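Long-range contact in probable oxidoreductase protein (Rhizobium etli, PDB 4FB5), which probably acts as a nucleotide-dependent oxidoreductase of the GFO/IDH/MocA family, with a Rossmann-type domain joined to a C-terminal sheet domain: residues N157-V167 and I293-F303. Residues are numbered along the deposited sequence; the frame is centred on the assembly and turned at random.
Sequences NPVMRHIRKLV and ILYDQERMNEF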
loop_
_atom_site.group_PDB
_atom_site.type_symbol
_atom_site.label_atom_id
_atom_site.label_comp_id
_atom_site.label_asym_id
_atom_site.label_seq_id
_atom_site.Cartn_x
_atom_site.Cartn_y
_atom_site.Cartn_z
ATOM N N ASN A 157 5.231 -17.962 12.105
ATOM C CA ASN A 157 4.138 -17.385 11.300
ATOM C C ASN A 157 3.823 -18.351 10.193
ATOM O O ASN A 157 4.733 -18.835 9.551
ATOM C CB ASN A 157 4.597 -16.058 10.702
ATOM C CG ASN A 157 3.477 -15.270 9.997
ATOM O OD1 ASN A 157 2.436 -15.801 9.600
ATOM N ND2 ASN A 157 3.730 -13.982 9.803
ATOM N N PRO A 158 2.544 -18.657 9.984
ATOM C CA PRO A 158 2.129 -19.453 8.841
ATOM C C PRO A 158 2.598 -18.911 7.498
ATOM O O PRO A 158 2.955 -19.721 6.590
ATOM C CB PRO A 158 0.603 -19.379 8.895
ATOM C CG PRO A 158 0.288 -19.237 10.334
ATOM C CD PRO A 158 1.405 -18.382 10.894
ATOM N N VAL A 159 2.601 -17.589 7.347
ATOM C CA VAL A 159 3.046 -16.978 6.091
ATOM C C VAL A 159 4.490 -17.383 5.862
ATOM O O VAL A 159 4.911 -17.682 4.761
ATOM C CB VAL A 159 2.885 -15.422 6.144
ATOM C CG1 VAL A 159 3.781 -14.714 5.119
ATOM C CG2 VAL A 159 1.382 -15.044 6.030
HETATM N N MSE A 160 5.238 -17.427 6.949
HETATM C CA MSE A 160 6.614 -17.699 6.879
HETATM C C MSE A 160 6.840 -19.182 6.542
HETATM O O MSE A 160 7.696 -19.477 5.720
HETATM C CB MSE A 160 7.268 -17.237 8.184
HETATM C CG MSE A 160 8.770 -17.202 8.173
HETATM SE SE MSE A 160 9.398 -15.867 6.839
HETATM C CE MSE A 160 8.739 -14.306 7.868
ATOM N N ARG A 161 6.087 -20.119 7.153
ATOM C CA ARG A 161 6.201 -21.531 6.724
ATOM C C ARG A 161 5.846 -21.681 5.241
ATOM O O ARG A 161 6.479 -22.460 4.524
ATOM C CB ARG A 161 5.452 -22.582 7.585
ATOM C CG ARG A 161 4.660 -22.105 8.791
ATOM C CD ARG A 161 5.469 -22.201 10.100
ATOM N NE ARG A 161 4.714 -22.783 11.223
ATOM C CZ ARG A 161 4.767 -24.083 11.590
ATOM N NH1 ARG A 161 5.515 -24.971 10.927
ATOM N NH2 ARG A 161 4.054 -24.520 12.623
ATOM N N HIS A 162 4.874 -20.911 4.771
ATOM C CA HIS A 162 4.595 -20.945 3.378
ATOM C C HIS A 162 5.679 -20.331 2.543
ATOM O O HIS A 162 5.860 -20.743 1.426
ATOM C CB HIS A 162 3.287 -20.303 3.060
ATOM C CG HIS A 162 2.731 -20.737 1.741
ATOM N ND1 HIS A 162 2.394 -22.051 1.474
ATOM C CD2 HIS A 162 2.451 -20.039 0.616
ATOM C CE1 HIS A 162 1.927 -22.141 0.244
ATOM N NE2 HIS A 162 1.947 -20.936 -0.296
ATOM N N ILE A 163 6.406 -19.339 3.053
ATOM C CA ILE A 163 7.538 -18.816 2.292
ATOM C C ILE A 163 8.609 -19.890 2.094
ATOM O O ILE A 163 9.088 -20.109 0.966
ATOM C CB ILE A 163 8.107 -17.518 2.872
ATOM C CG1 ILE A 163 7.097 -16.400 2.558
ATOM C CG2 ILE A 163 9.423 -17.173 2.203
ATOM C CD1 ILE A 163 7.194 -15.084 3.348
ATOM N N ARG A 164 8.942 -20.577 3.178
ATOM C CA ARG A 164 9.931 -21.658 3.144
ATOM C C ARG A 164 9.562 -22.701 2.129
ATOM O O ARG A 164 10.403 -23.076 1.330
ATOM C CB ARG A 164 10.010 -22.341 4.474
ATOM C CG ARG A 164 11.318 -22.939 4.726
ATOM C CD ARG A 164 11.303 -23.511 6.093
ATOM N NE ARG A 164 11.165 -24.955 6.061
ATOM C CZ ARG A 164 12.181 -25.787 6.255
ATOM N NH1 ARG A 164 13.404 -25.323 6.481
ATOM N NH2 ARG A 164 11.971 -27.079 6.216
ATOM N N LYS A 165 8.300 -23.135 2.154
ATOM C CA LYS A 165 7.795 -24.087 1.193
ATOM C C LYS A 165 7.939 -23.616 -0.270
ATOM O O LYS A 165 8.552 -24.330 -1.087
ATOM C CB LYS A 165 6.349 -24.479 1.513
ATOM C CG LYS A 165 5.714 -25.595 0.618
ATOM C CD LYS A 165 4.297 -25.994 1.140
ATOM C CE LYS A 165 3.384 -26.564 0.038
ATOM N NZ LYS A 165 3.985 -27.777 -0.673
ATOM N N LEU A 166 7.404 -22.449 -0.620
ATOM C CA LEU A 166 7.644 -21.958 -1.980
ATOM C C LEU A 166 9.139 -21.954 -2.369
ATOM O O LEU A 166 9.515 -22.423 -3.448
ATOM C CB LEU A 166 7.086 -20.563 -2.182
ATOM C CG LEU A 166 5.634 -20.313 -1.831
ATOM C CD1 LEU A 166 5.313 -18.839 -2.029
ATOM C CD2 LEU A 166 4.810 -21.151 -2.707
ATOM N N VAL A 167 9.988 -21.433 -1.494
ATOM C CA VAL A 167 11.413 -21.406 -1.793
ATOM C C VAL A 167 11.970 -22.832 -1.998
ATOM O O VAL A 167 12.658 -23.095 -3.017
ATOM C CB VAL A 167 12.235 -20.687 -0.717
ATOM C CG1 VAL A 167 13.666 -20.761 -1.062
ATOM C CG2 VAL A 167 11.832 -19.276 -0.653
ATOM N N ILE A 293 10.156 -12.757 -3.547
ATOM C CA ILE A 293 9.214 -12.660 -2.425
ATOM C C ILE A 293 9.476 -11.432 -1.533
ATOM O O ILE A 293 10.635 -11.142 -1.204
ATOM C CB ILE A 293 9.283 -13.930 -1.605
ATOM C CG1 ILE A 293 8.565 -15.038 -2.352
ATOM C CG2 ILE A 293 8.677 -13.724 -0.251
ATOM C CD1 ILE A 293 9.162 -16.443 -2.180
ATOM N N LEU A 294 8.398 -10.745 -1.159
ATOM C CA LEU A 294 8.397 -9.650 -0.201
ATOM C C LEU A 294 7.514 -10.000 0.981
ATOM O O LEU A 294 6.434 -10.591 0.798
ATOM C CB LEU A 294 7.874 -8.380 -0.849
ATOM C CG LEU A 294 8.504 -8.035 -2.212
ATOM C CD1 LEU A 294 7.945 -6.754 -2.782
ATOM C CD2 LEU A 294 10.097 -8.016 -2.255
ATOM N N TYR A 295 7.980 -9.656 2.200
ATOM C CA TYR A 295 7.224 -9.858 3.412
ATOM C C TYR A 295 7.526 -8.736 4.375
ATOM O O TYR A 295 8.608 -8.243 4.373
ATOM C CB TYR A 295 7.585 -11.197 4.037
ATOM C CG TYR A 295 7.044 -11.345 5.428
ATOM C CD1 TYR A 295 5.712 -11.666 5.659
ATOM C CD2 TYR A 295 7.840 -11.055 6.507
ATOM C CE1 TYR A 295 5.199 -11.740 6.980
ATOM C CE2 TYR A 295 7.335 -11.081 7.790
ATOM C CZ TYR A 295 6.053 -11.447 8.008
ATOM O OH TYR A 295 5.699 -11.572 9.267
ATOM N N ASP A 296 6.560 -8.348 5.193
ATOM C CA ASP A 296 6.704 -7.265 6.142
ATOM C C ASP A 296 5.845 -7.551 7.384
ATOM O O ASP A 296 4.608 -7.442 7.294
ATOM C CB ASP A 296 6.221 -5.959 5.542
ATOM C CG ASP A 296 6.693 -4.719 6.359
ATOM O OD1 ASP A 296 7.194 -3.751 5.717
ATOM O OD2 ASP A 296 6.567 -4.701 7.628
ATOM N N GLN A 297 6.500 -7.869 8.511
ATOM C CA GLN A 297 5.883 -8.140 9.801
ATOM C C GLN A 297 4.757 -7.189 10.226
ATOM O O GLN A 297 3.935 -7.540 11.069
ATOM C CB GLN A 297 6.956 -8.088 10.892
ATOM C CG GLN A 297 6.532 -8.734 12.192
ATOM C CD GLN A 297 6.221 -10.234 12.004
ATOM O OE1 GLN A 297 6.897 -10.945 11.232
ATOM N NE2 GLN A 297 5.210 -10.707 12.688
ATOM N N GLU A 298 4.749 -5.971 9.698
ATOM C CA GLU A 298 3.755 -4.986 10.127
ATOM C C GLU A 298 2.386 -5.266 9.498
ATOM O O GLU A 298 1.378 -4.726 9.942
ATOM C CB GLU A 298 4.242 -3.536 9.872
ATOM C CG GLU A 298 5.167 -3.001 10.978
ATOM C CD GLU A 298 5.662 -1.537 10.745
ATOM O OE1 GLU A 298 6.178 -0.937 11.717
ATOM O OE2 GLU A 298 5.543 -0.997 9.603
ATOM N N ARG A 299 2.406 -6.086 8.446
ATOM C CA ARG A 299 1.261 -6.731 7.807
ATOM C C ARG A 299 1.595 -8.230 7.753
ATOM O O ARG A 299 1.655 -8.861 6.700
ATOM C CB ARG A 299 1.082 -6.167 6.410
ATOM C CG ARG A 299 0.705 -4.716 6.481
ATOM C CD ARG A 299 0.307 -4.128 5.165
ATOM N NE ARG A 299 1.378 -4.256 4.177
ATOM C CZ ARG A 299 2.536 -3.637 4.256
ATOM N NH1 ARG A 299 2.818 -2.869 5.321
ATOM N NH2 ARG A 299 3.427 -3.830 3.299
HETATM N N MSE A 300 1.916 -8.737 8.922
HETATM C CA MSE A 300 2.126 -10.129 9.272
HETATM C C MSE A 300 1.288 -11.179 8.475
HETATM O O MSE A 300 1.665 -12.354 8.299
HETATM C CB MSE A 300 1.632 -10.192 10.692
HETATM C CG MSE A 300 2.550 -10.796 11.591
HETATM SE SE MSE A 300 1.604 -11.614 13.131
HETATM C CE MSE A 300 0.363 -10.132 13.614
ATOM N N ASN A 301 0.102 -10.761 8.072
ATOM C CA ASN A 301 -0.797 -11.738 7.498
ATOM C C ASN A 301 -0.802 -11.759 5.978
ATOM O O ASN A 301 -1.726 -12.198 5.398
ATOM C CB ASN A 301 -2.189 -11.624 8.127
ATOM C CG ASN A 301 -2.177 -12.066 9.594
ATOM O OD1 ASN A 301 -2.251 -11.247 10.491
ATOM N ND2 ASN A 301 -2.012 -13.371 9.833
ATOM N N GLU A 302 0.257 -11.286 5.356
ATOM C CA GLU A 302 0.342 -11.287 3.904
ATOM C C GLU A 302 1.787 -11.397 3.462
ATOM O O GLU A 302 2.705 -11.283 4.273
ATOM C CB GLU A 302 -0.343 -10.060 3.275
ATOM C CG GLU A 302 0.045 -8.769 3.931
ATOM C CD GLU A 302 -0.634 -7.546 3.325
ATOM O OE1 GLU A 302 0.045 -6.834 2.537
ATOM O OE2 GLU A 302 -1.834 -7.283 3.663
ATOM N N PHE A 303 1.971 -11.709 2.187
ATOM C CA PHE A 303 3.244 -11.565 1.531
ATOM C C PHE A 303 3.000 -11.427 0.072
ATOM O O PHE A 303 1.920 -11.632 -0.389
ATOM C CB PHE A 303 4.182 -12.696 1.831
ATOM C CG PHE A 303 3.798 -13.961 1.196
ATOM C CD1 PHE A 303 4.523 -14.442 0.084
ATOM C CD2 PHE A 303 2.735 -14.702 1.708
ATOM C CE1 PHE A 303 4.167 -15.629 -0.534
ATOM C CE2 PHE A 303 2.372 -15.890 1.115
ATOM C CZ PHE A 303 3.096 -16.367 -0.016
HETATM O O HOH W 1 6.572 -13.459 11.276
#
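Helix 158-167 packs across one face of the large mixed sheet in the C-terminal half of this GFO/IDH/MocA-type fold, where V159 and I163 meet Y295 and F303 of two neighbouring antiparallel strands, and L166 meets F303. The segments 158-167 and 293-296 run nearly antiparallel, at 163° between directions and 10.6 Å between axes, a spacing usual for helix-on-sheet packing. V159 CG1 sits between the two aromatic rings, 3.6 Å from Y295 CD1 and equally near F303 CD2. One face of the F303 ring is covered by I163 CG1, while L166 CD1 meets its edge, 3.7 Å from CE1. F303 CZ in turn approaches the rim of the H162 imidazole almost in the ring plane. Bends at both chi2 and chi3 curl the M160 selenomethionine chain back, placing CE over a face of the Y295 ring, 3.8 Å from its centroid, a CH-pi contact; SE stands farther above the same ring. I163 CD1 touches both I293 CG2 and Y295 CB.

At the helix start, N157 ties both elements together. Its OD1 caps the helix by accepting from V159 N at 2.9 Å, and its ND2 donates to M300 O at 3.0 Å. The latter bond is almost straight (176°): M300 O lies in the plane of the N157 amide, and ND2 approaches it in the carbonyl plane, on a lone pair. The side-chain amide is thus held at both ends, binding the N-cap to the turn 299-302. A weaker bond joins ND2 to Y295 OH, and water 1 accepts from the same nitrogen.

Beyond the pair, M160 and I163 also touch helix 206-221, and I163 reaches I286 of strand 281-288. F303 packs on I320 of strand 316-321, while H162 NE2 hydrogen-bonds E314 of a neighbouring subunit, so this flank of the helix reaches a subunit interface.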